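Local coordinates for putative metallopeptidase (Corynebacterium diphtheriae, PDB 3QOC), which is probably a metal-dependent aminopeptidase of the M24 family, represented here by its N-terminal creatinase/prolidase-like domain alone, without the peptidase domain, at residues Thr35-Arg38 against Tyr39-Phe43; Ile67-Ile70 against Ala71-Pro75. All coordinates share one frame; numbering follows the deposited sequence.

Interaction 1 (Thr35-Arg38 against Tyr39-Phe43). With SO4 (sulfate ion), chain F.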
ATOM      1  N   THR A  35       6.590   1.992  -9.341  1.00 18.73           N
ATOM      2  CA  THR A  35       5.935   1.537 -10.566  1.00 18.91           C
ATOM      3  C   THR A  35       4.804   0.576 -10.190  1.00 17.76           C
ATOM      4  O   THR A  35       3.772   0.531 -10.852  1.00 18.82           O
ATOM      5  CB  THR A  35       6.924   0.846 -11.524  1.00 19.71           C
ATOM      6  OG1 THR A  35       7.389  -0.378 -10.961  1.00 20.36           O
ATOM      7  CG2 THR A  35       8.160   1.775 -11.775  1.00 20.90           C
ATOM      8  N   HIS A  36       4.984  -0.151  -9.091  1.00 18.12           N
ATOM      9  CA  HIS A  36       3.904  -1.001  -8.537  1.00 17.55           C
ATOM     10  C   HIS A  36       2.754  -0.174  -8.059  1.00 17.31           C
ATOM     11  O   HIS A  36       1.588  -0.462  -8.414  1.00 18.84           O
ATOM     12  CB  HIS A  36       4.392  -1.966  -7.472  1.00 17.44           C
ATOM     13  CG  HIS A  36       5.391  -2.957  -7.983  1.00 18.63           C
ATOM     14  ND1 HIS A  36       6.158  -3.739  -7.148  1.00 17.76           N
ATOM     15  CD2 HIS A  36       5.772  -3.276  -9.249  1.00 23.01           C
ATOM     16  CE1 HIS A  36       6.987  -4.464  -7.865  1.00 20.58           C
ATOM     17  NE2 HIS A  36       6.769  -4.213  -9.153  1.00 22.67           N
ATOM     18  N   ILE A  37       3.021   0.935  -7.379  1.00 17.18           N
ATOM     19  CA  ILE A  37       1.908   1.804  -6.884  1.00 16.08           C
ATOM     20  C   ILE A  37       1.140   2.392  -8.091  1.00 18.12           C
ATOM     21  O   ILE A  37      -0.112   2.526  -8.104  1.00 18.51           O
ATOM     22  CB  ILE A  37       2.458   2.880  -5.977  1.00 15.37           C
ATOM     23  CG1 ILE A  37       2.982   2.273  -4.656  1.00 14.64           C
ATOM     24  CG2 ILE A  37       1.478   3.952  -5.819  1.00 16.64           C
ATOM     25  CD1 ILE A  37       3.916   3.153  -3.864  1.00 13.33           C
ATOM     26  N   ARG A  38       1.889   2.758  -9.125  1.00 17.34           N
ATOM     27  CA  ARG A  38       1.291   3.340 -10.324  1.00 18.52           C
ATOM     28  C   ARG A  38       0.387   2.336 -11.036  1.00 19.07           C
ATOM     29  O   ARG A  38      -0.720   2.666 -11.461  1.00 19.44           O
ATOM     30  CB  ARG A  38       2.378   3.839 -11.278  1.00 17.05           C
ATOM     31  CG  ARG A  38       1.945   4.998 -12.161  1.00 21.06           C
ATOM     32  CD  ARG A  38       1.180   4.508 -13.379  1.00 22.90           C
ATOM     33  NE  ARG A  38       1.694   3.233 -13.873  1.00 24.18           N
ATOM     34  CZ  ARG A  38       1.039   2.438 -14.712  1.00 29.43           C
ATOM     35  NH1 ARG A  38      -0.161   2.785 -15.156  1.00 28.80           N
ATOM     36  NH2 ARG A  38       1.584   1.296 -15.107  1.00 27.37           N
ATOM     37  N   TYR A  39       0.879   1.109 -11.159  1.00 18.50           N
ATOM     38  CA  TYR A  39       0.165   0.037 -11.805  1.00 18.45           C
ATOM     39  C   TYR A  39      -1.162  -0.205 -11.029  1.00 19.37           C
ATOM     40  O   TYR A  39      -2.233  -0.398 -11.643  1.00 19.08           O
ATOM     41  CB  TYR A  39       1.094  -1.201 -11.811  1.00 17.61           C
ATOM     42  CG  TYR A  39       0.471  -2.458 -12.362  1.00 19.83           C
ATOM     43  CD1 TYR A  39       0.489  -2.735 -13.725  1.00 21.75           C
ATOM     44  CD2 TYR A  39      -0.150  -3.351 -11.525  1.00 23.41           C
ATOM     45  CE1 TYR A  39      -0.102  -3.897 -14.219  1.00 21.00           C
ATOM     46  CE2 TYR A  39      -0.751  -4.585 -12.013  1.00 23.96           C
ATOM     47  CZ  TYR A  39      -0.721  -4.815 -13.348  1.00 21.46           C
ATOM     48  OH  TYR A  39      -1.317  -5.944 -13.813  1.00 22.46           O
ATOM     49  N   LEU A  40      -1.087  -0.201  -9.703  1.00 18.40           N
ATOM     50  CA  LEU A  40      -2.261  -0.493  -8.861  1.00 18.96           C
ATOM     51  C   LEU A  40      -3.195   0.670  -8.599  1.00 20.38           C
ATOM     52  O   LEU A  40      -4.386   0.463  -8.246  1.00 21.28           O
ATOM     53  CB  LEU A  40      -1.809  -1.046  -7.545  1.00 18.01           C
ATOM     54  CG  LEU A  40      -1.119  -2.394  -7.534  1.00 19.76           C
ATOM     55  CD1 LEU A  40      -0.440  -2.611  -6.188  1.00 16.34           C
ATOM     56  CD2 LEU A  40      -2.101  -3.540  -7.881  1.00 21.23           C
ATOM     57  N   SER A  41      -2.733   1.913  -8.820  1.00 20.77           N
ATOM     58  CA  SER A  41      -3.585   3.070  -8.466  1.00 20.43           C
ATOM     59  C   SER A  41      -3.748   4.110  -9.533  1.00 21.46           C
ATOM     60  O   SER A  41      -4.771   4.774  -9.560  1.00 22.89           O
ATOM     61  CB  SER A  41      -3.003   3.781  -7.238  1.00 21.92           C
ATOM     62  OG  SER A  41      -1.775   4.410  -7.608  1.00 15.31           O
ATOM     63  N   GLY A  42      -2.785   4.283 -10.424  1.00 21.58           N
ATOM     64  CA  GLY A  42      -2.895   5.391 -11.398  1.00 22.40           C
ATOM     65  C   GLY A  42      -2.068   6.626 -10.968  1.00 23.08           C
ATOM     66  O   GLY A  42      -1.911   7.596 -11.748  1.00 22.34           O
ATOM     67  N   PHE A  43      -1.512   6.597  -9.743  1.00 21.62           N
ATOM     68  CA  PHE A  43      -0.745   7.767  -9.242  1.00 20.74           C
ATOM     69  C   PHE A  43       0.605   7.725  -9.886  1.00 21.19           C
ATOM     70  O   PHE A  43       1.277   6.712  -9.796  1.00 21.98           O
ATOM     71  CB  PHE A  43      -0.585   7.729  -7.748  1.00 19.46           C
ATOM     72  CG  PHE A  43       0.278   8.813  -7.194  1.00 18.42           C
ATOM     73  CD1 PHE A  43      -0.087  10.141  -7.310  1.00 17.33           C
ATOM     74  CD2 PHE A  43       1.508   8.492  -6.601  1.00 20.20           C
ATOM     75  CE1 PHE A  43       0.702  11.161  -6.761  1.00 20.80           C
ATOM     76  CE2 PHE A  43       2.340   9.520  -6.063  1.00 23.10           C
ATOM     77  CZ  PHE A  43       1.934  10.857  -6.142  1.00 20.23           C
TER
HETATM   78  S   SO4 F 136      -1.406   1.193 -17.801  1.00 41.08           S
HETATM   79  O1  SO4 F 136      -2.120   0.060 -18.326  1.00 46.47           O
HETATM   80  O2  SO4 F 136      -0.156   0.536 -17.552  1.00 39.99           O
HETATM   81  O3  SO4 F 136      -1.312   2.254 -18.782  1.00 44.98           O
HETATM   82  O4  SO4 F 136      -2.158   1.757 -16.689  1.00 45.58           O

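Interaction 2 (Ile67-Ile70 against Ala71-Pro75)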
ATOM      1  N   ILE A  67      -0.928  16.214  -2.879  1.00 25.39           N
ATOM      2  CA  ILE A  67      -2.310  16.032  -2.373  1.00 27.31           C
ATOM      3  C   ILE A  67      -3.378  16.344  -3.392  1.00 27.49           C
ATOM      4  O   ILE A  67      -4.332  15.578  -3.557  1.00 26.45           O
ATOM      5  CB  ILE A  67      -2.542  16.855  -1.109  1.00 29.29           C
ATOM      6  CG1 ILE A  67      -1.632  16.322  -0.005  1.00 31.99           C
ATOM      7  CG2 ILE A  67      -4.031  16.760  -0.525  1.00 29.05           C
ATOM      8  CD1 ILE A  67      -1.812  14.888   0.259  1.00 31.50           C
ATOM      9  N   THR A  68      -3.233  17.451  -4.094  1.00 27.51           N
ATOM     10  CA  THR A  68      -4.159  17.748  -5.163  1.00 28.98           C
ATOM     11  C   THR A  68      -4.021  16.685  -6.232  1.00 27.67           C
ATOM     12  O   THR A  68      -4.989  16.147  -6.641  1.00 28.76           O
ATOM     13  CB  THR A  68      -3.984  19.175  -5.718  1.00 31.32           C
ATOM     14  OG1 THR A  68      -4.328  20.128  -4.702  1.00 34.53           O
ATOM     15  CG2 THR A  68      -4.886  19.424  -6.949  1.00 31.44           C
ATOM     16  N   GLN A  69      -2.821  16.300  -6.650  1.00 27.13           N
ATOM     17  CA  GLN A  69      -2.746  15.395  -7.781  1.00 25.53           C
ATOM     18  C   GLN A  69      -3.343  14.000  -7.463  1.00 25.35           C
ATOM     19  O   GLN A  69      -3.861  13.360  -8.342  1.00 25.99           O
ATOM     20  CB  GLN A  69      -1.300  15.243  -8.221  1.00 25.99           C
ATOM     21  CG  GLN A  69      -1.043  14.194  -9.321  1.00 24.96           C
ATOM     22  CD  GLN A  69       0.443  14.119  -9.742  1.00 27.27           C
ATOM     23  OE1 GLN A  69       0.973  13.023 -10.021  1.00 25.06           O
ATOM     24  NE2 GLN A  69       1.118  15.254  -9.763  1.00 21.78           N
ATOM     25  N   ILE A  70      -3.148  13.502  -6.248  1.00 23.84           N
ATOM     26  CA  ILE A  70      -3.586  12.165  -5.876  1.00 23.72           C
ATOM     27  C   ILE A  70      -5.115  12.071  -5.757  1.00 24.37           C
ATOM     28  O   ILE A  70      -5.693  11.074  -6.076  1.00 23.42           O
ATOM     29  CB  ILE A  70      -2.847  11.639  -4.584  1.00 23.34           C
ATOM     30  CG1 ILE A  70      -2.753  10.113  -4.588  1.00 24.32           C
ATOM     31  CG2 ILE A  70      -3.457  12.087  -3.300  1.00 21.01           C
ATOM     32  CD1 ILE A  70      -1.516   9.608  -3.735  1.00 20.06           C
ATOM     33  N   ALA A  71      -5.745  13.135  -5.321  1.00 24.63           N
ATOM     34  CA  ALA A  71      -7.179  13.216  -5.352  1.00 26.18           C
ATOM     35  C   ALA A  71      -7.684  13.192  -6.769  1.00 27.49           C
ATOM     36  O   ALA A  71      -8.681  12.522  -7.037  1.00 30.53           O
ATOM     37  CB  ALA A  71      -7.682  14.511  -4.595  1.00 26.25           C
ATOM     38  N   GLU A  72      -6.972  13.831  -7.695  1.00 27.32           N
ATOM     39  CA  GLU A  72      -7.338  13.812  -9.102  1.00 28.11           C
ATOM     40  C   GLU A  72      -6.996  12.486  -9.801  1.00 26.77           C
ATOM     41  O   GLU A  72      -7.814  11.948 -10.527  1.00 25.86           O
ATOM     42  CB  GLU A  72      -6.741  15.065  -9.825  1.00 30.74           C
ATOM     43  CG  GLU A  72      -6.449  14.874 -11.293  1.00 33.97           C
ATOM     44  CD  GLU A  72      -6.240  16.152 -12.096  1.00 43.42           C
ATOM     45  OE1 GLU A  72      -5.631  17.142 -11.588  1.00 49.27           O
ATOM     46  OE2 GLU A  72      -6.660  16.138 -13.283  1.00 49.49           O
ATOM     47  N   GLN A  73      -5.822  11.909  -9.551  1.00 24.08           N
ATOM     48  CA  GLN A  73      -5.463  10.708 -10.248  1.00 22.35           C
ATOM     49  C   GLN A  73      -5.996   9.436  -9.573  1.00 21.78           C
ATOM     50  O   GLN A  73      -6.117   8.414 -10.216  1.00 20.88           O
ATOM     51  CB  GLN A  73      -3.950  10.581 -10.385  1.00 22.03           C
ATOM     52  CG  GLN A  73      -3.328  11.589 -11.290  1.00 23.37           C
ATOM     53  CD  GLN A  73      -1.873  11.287 -11.463  1.00 25.21           C
ATOM     54  OE1 GLN A  73      -1.173  10.996 -10.466  1.00 21.17           O
ATOM     55  NE2 GLN A  73      -1.422  11.227 -12.719  1.00 22.52           N
ATOM     56  N   VAL A  74      -6.296   9.500  -8.278  1.00 21.09           N
ATOM     57  CA  VAL A  74      -6.721   8.336  -7.570  1.00 20.25           C
ATOM     58  C   VAL A  74      -7.978   8.698  -6.750  1.00 21.69           C
ATOM     59  O   VAL A  74      -7.900   8.795  -5.551  1.00 20.34           O
ATOM     60  CB  VAL A  74      -5.635   7.805  -6.639  1.00 20.60           C
ATOM     61  CG1 VAL A  74      -6.078   6.454  -6.071  1.00 16.78           C
ATOM     62  CG2 VAL A  74      -4.222   7.706  -7.366  1.00 18.36           C
ATOM     63  N   PRO A  75      -9.144   8.862  -7.423  1.00 21.99           N
ATOM     64  CA  PRO A  75     -10.287   9.404  -6.698  1.00 24.10           C
ATOM     65  C   PRO A  75     -11.015   8.345  -5.869  1.00 24.79           C
ATOM     66  O   PRO A  75     -11.822   8.728  -5.045  1.00 27.53           O
ATOM     67  CB  PRO A  75     -11.170  10.043  -7.802  1.00 25.15           C
ATOM     68  CG  PRO A  75     -10.801   9.237  -9.103  1.00 23.95           C
ATOM     69  CD  PRO A  75      -9.321   8.873  -8.872  1.00 22.56           C
TER

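Interaction 1 (Thr35-Arg38 against Tyr39-Phe43)
Ser41 and Ile37 meet at the C-terminal end of helix 34-41, where an ST turn at Ser41 carries the chain out of the helix. The hydroxyl does two jobs. Ser41 OG donates to Ile37 O at 2.6 Å, arriving above the carbonyl plane, and it accepts from Phe43 N at 3.1 Å in a nearly straight bond (167°). Its chi1 of 69° swings OG back over the last turn, within reach of both partners.

Backbone bonds accompany it. Tyr39 N and Leu40 N bond to Thr35 O and His36 O in the ordinary helical pattern, while Ser41 N reaches Ile37 O only weakly. Gly42 N then donates to Arg38 O at 2.8 Å, and Gly42 leaves helical angles with a positive phi (99°).

Arg38 carries the contact with the anion, a sulfate probably from the crystallisation liquor that Arg9 and Arg13 also bind. Its chain bends at chi2 and chi3, which lays one guanidinium face over Tyr39 N. Arg38 NH1 donates to sulfate O4 at 2.7 Å, at the guanidinium edge and in its plane, and Arg38 NH2 to sulfate O2 at 3.1 Å.

Among apolar contacts, Leu40 packs on Val31 of strand 28-31 and Leu17 of helix 9-19.

The return of the chain past the helix leaves Phe43 O beside the aliphatic root of Arg38, with a CA-H...O contact of 3.4 Å from Arg38 CA to Phe43 O.

Interaction 2 (Ile67-Ile70 against Ala71-Pro75)
Ala71 N meets Ile67 O in a weak bond of 3.3 Å, the first of the i to i+4 links that make up the short helix 67-73. The methyl of Ala71 lies beside the same carbonyl, with CB 3.7 Å from Ile67 O. Glu72 continues the pattern: its N donates to Thr68 O, and Glu72 CB lies 3.7 Å from Gln69 O.

Gln73 makes a shorter bond, N to Gln69 O at 2.7 Å, and adds a side-chain contact. Its CG stands anti to the carbonyl carbon (chi1 -68°), which sends the extended chain back across the Gln69 side chain. The two meet at a slant with their amide planes 90° apart, and Gln73 OE1 lies 3.4 Å from Gln69 CG. Beyond the pair, Gln73 NE2 is hydrogen-bonded to Thr44 OG1.

Val74 is where the chain leaves helical angles. Its N still bonds to Ile70 O at 2.8 Å, and its CG2 lies 4.0 Å from Ile70 CG1, the two branched side chains running in one direction, flank to flank. Both also touch Phe43, which lies just beyond helix 34-41.

The whole helix is the crossover of a beta-alpha-beta unit between strands 58-62 and 78-81: Ile70 packs on Ile60, Thr62 and Ser79, and Ile67 on Thr62 and Met81.

In the fold
From the N terminus, the chain runs through helix 9-19 and strand 28-31 before reaching interaction 1, which spans helix 34-41 and the turn closing it. Strands 49-53 and 58-62 follow, and interaction 2 then spans helix 67-73, ahead of edge strand 78-81. Each contact closes only a local helical turn; the two stand in series, neither nested nor crossed, with centres about 12 Å apart. They do touch: Phe43, just past helix 34-41, packs with CB 3.7 Å from Val74 CG2. Thus the exit of helix 34-41, beside strand 28-31, meets the end of helix 67-73 beside strands 58-62 and 78-81 of the mixed sheet.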